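Local atomic coordinates of putative sugar isomerase (Parabacteroides distasonis, PDB entry 3LMZ), a protein that probably acts as a sugar isomerase built on a xylose isomerase-like TIM barrel, with substrate and reaction not established. Residues A[214-219]-A[248-253]. Numbering follows the deposited sequence.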
loop_
_atom_site.group_PDB
_atom_site.type_symbol
_atom_site.label_atom_id
_atom_site.label_comp_id
_atom_site.label_asym_id
_atom_site.label_seq_id
_atom_site.Cartn_x
_atom_site.Cartn_y
_atom_site.Cartn_z
ATOM N N ALA A 214 14.245 -0.042 -10.579
ATOM C CA ALA A 214 14.976 0.378 -11.748
ATOM C C ALA A 214 14.382 1.642 -12.388
ATOM O O ALA A 214 15.126 2.529 -12.854
ATOM C CB ALA A 214 15.092 -0.785 -12.766
ATOM N N LEU A 215 13.060 1.693 -12.398
ATOM C CA LEU A 215 12.328 2.822 -12.938
ATOM C C LEU A 215 12.666 4.084 -12.111
ATOM O O LEU A 215 13.005 5.143 -12.650
ATOM C CB LEU A 215 10.830 2.491 -12.980
ATOM C CG LEU A 215 9.938 3.517 -13.629
ATOM C CD1 LEU A 215 10.193 3.589 -15.186
ATOM C CD2 LEU A 215 8.412 3.334 -13.315
ATOM N N ILE A 216 12.620 3.947 -10.802
ATOM C CA ILE A 216 12.925 5.075 -9.920
ATOM C C ILE A 216 14.372 5.561 -10.082
ATOM O O ILE A 216 14.625 6.759 -10.203
ATOM C CB ILE A 216 12.683 4.671 -8.482
ATOM C CG1 ILE A 216 11.172 4.579 -8.251
ATOM C CG2 ILE A 216 13.435 5.585 -7.481
ATOM C CD1 ILE A 216 10.494 5.838 -8.071
ATOM N N ARG A 217 15.328 4.633 -10.165
ATOM C CA ARG A 217 16.693 5.032 -10.380
ATOM C C ARG A 217 16.856 5.731 -11.721
ATOM O O ARG A 217 17.607 6.702 -11.839
ATOM C CB ARG A 217 17.634 3.824 -10.295
ATOM C CG ARG A 217 17.853 3.288 -8.918
ATOM C CD ARG A 217 18.886 2.146 -8.934
ATOM N NE ARG A 217 18.609 1.276 -7.806
ATOM C CZ ARG A 217 18.001 0.090 -7.883
ATOM N NH1 ARG A 217 17.675 -0.476 -9.058
ATOM N NH2 ARG A 217 17.798 -0.576 -6.761
HETATM N N MSE A 218 16.166 5.235 -12.745
HETATM C CA MSE A 218 16.279 5.825 -14.063
HETATM C C MSE A 218 15.675 7.219 -14.140
HETATM O O MSE A 218 16.179 8.115 -14.851
HETATM C CB MSE A 218 15.674 4.916 -15.158
HETATM C CG MSE A 218 15.952 5.420 -16.570
HETATM SE SE MSE A 218 17.809 5.681 -17.013
HETATM C CE MSE A 218 18.402 3.836 -16.946
HETATM N N MSE A 219 14.599 7.426 -13.414
HETATM C CA MSE A 219 13.981 8.759 -13.394
HETATM C C MSE A 219 14.900 9.787 -12.766
HETATM O O MSE A 219 14.932 10.936 -13.186
HETATM C CB MSE A 219 12.598 8.767 -12.729
HETATM C CG MSE A 219 11.525 8.004 -13.523
HETATM SE SE MSE A 219 9.736 8.157 -12.811
HETATM C CE MSE A 219 10.031 6.989 -11.297
ATOM N N GLY A 248 0.985 2.413 -1.603
ATOM C CA GLY A 248 1.923 2.089 -0.538
ATOM C C GLY A 248 3.208 1.463 -1.003
ATOM O O GLY A 248 4.262 1.831 -0.586
ATOM N N TYR A 249 3.092 0.481 -1.898
ATOM C CA TYR A 249 4.246 -0.193 -2.429
ATOM C C TYR A 249 5.119 0.855 -3.163
ATOM O O TYR A 249 6.332 0.963 -3.004
ATOM C CB TYR A 249 3.883 -1.345 -3.319
ATOM C CG TYR A 249 4.997 -2.359 -3.546
ATOM C CD1 TYR A 249 6.012 -2.102 -4.417
ATOM C CD2 TYR A 249 5.012 -3.574 -2.843
ATOM C CE1 TYR A 249 7.085 -3.029 -4.569
ATOM C CE2 TYR A 249 6.029 -4.473 -2.996
ATOM C CZ TYR A 249 7.066 -4.199 -3.847
ATOM O OH TYR A 249 8.088 -5.104 -3.976
ATOM N N PHE A 250 4.524 1.677 -4.022
ATOM C CA PHE A 250 5.261 2.644 -4.820
ATOM C C PHE A 250 5.896 3.706 -3.929
ATOM O O PHE A 250 7.029 4.185 -4.200
ATOM C CB PHE A 250 4.334 3.311 -5.844
ATOM C CG PHE A 250 5.054 4.198 -6.830
ATOM C CD1 PHE A 250 5.671 3.659 -7.926
ATOM C CD2 PHE A 250 5.141 5.550 -6.609
ATOM C CE1 PHE A 250 6.355 4.475 -8.841
ATOM C CE2 PHE A 250 5.845 6.363 -7.501
ATOM C CZ PHE A 250 6.452 5.816 -8.588
ATOM N N LYS A 251 5.201 4.154 -2.872
ATOM C CA LYS A 251 5.803 5.129 -1.957
ATOM C C LYS A 251 7.100 4.544 -1.339
ATOM O O LYS A 251 8.131 5.202 -1.240
ATOM C CB LYS A 251 4.850 5.532 -0.841
ATOM C CG LYS A 251 3.750 6.507 -1.250
ATOM C CD LYS A 251 2.807 6.770 -0.059
ATOM C CE LYS A 251 1.733 7.786 -0.358
ATOM N NZ LYS A 251 0.873 8.071 0.868
ATOM N N ALA A 252 7.011 3.284 -0.910
ATOM C CA ALA A 252 8.171 2.641 -0.336
ATOM C C ALA A 252 9.311 2.530 -1.306
ATOM O O ALA A 252 10.436 2.833 -0.945
ATOM C CB ALA A 252 7.834 1.262 0.245
ATOM N N VAL A 253 9.042 2.077 -2.532
ATOM C CA VAL A 253 10.112 2.031 -3.545
ATOM C C VAL A 253 10.740 3.423 -3.744
ATOM O O VAL A 253 11.960 3.560 -3.798
ATOM C CB VAL A 253 9.660 1.439 -4.880
ATOM C CG1 VAL A 253 10.836 1.441 -5.897
ATOM C CG2 VAL A 253 9.149 0.049 -4.690
#
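K251 NZ, next in sequence to the F250 whose ring meets I216, is gripped twice: it hydrogen-bonds to L42 O and forms a salt bridge with E245 OE2 of the second subunit. No hydrogen bond joins 214-219 to 248-253, and the contact itself is apolar, made by three buried side chains. I216 is the shared partner, reaching out from helix 212-221 to two residues one turn apart on helix 240-256. Its CG1 branch, set opposite the carbonyl carbon (chi1 -73°), does both jobs. CG1 rests 3.9 Å from CG1 of V253, and the terminal CD1 continues to F250, 4.1 Å from CZ at the far end of the ring. The methyl approaches that ring at a slant. F250 CG is trans to the backbone N (chi1 -173°), a setting that brings the ring to I216 although the CB bond of F250 does not point at helix 212-221. The CB bonds of V253 and I216 both point toward the partner helix, and their CA atoms, 7.6 Å apart, are the nearest pair across the two segments. On the barrel side, F250 touches I190 of strand 185-193, while L215 and M219 rest on M188 of the same strand; F18 packs against I216 and M219. Across the subunit interface, V253 packs on L256 of the second subunit, and Y249 OH hydrogen-bonds to D255 OD2 there. Each helix keeps its regular backbone bonding, as in V253 N to Y249 O at 3.0 Å. Helix 212-221 is the crossover of the beta-alpha-beta unit joining parallel strands 185-193 and 227-230, helix 240-256 follows the second strand, and the contact packs these two neighbouring helices on the outside of a xylose isomerase-like TIM barrel.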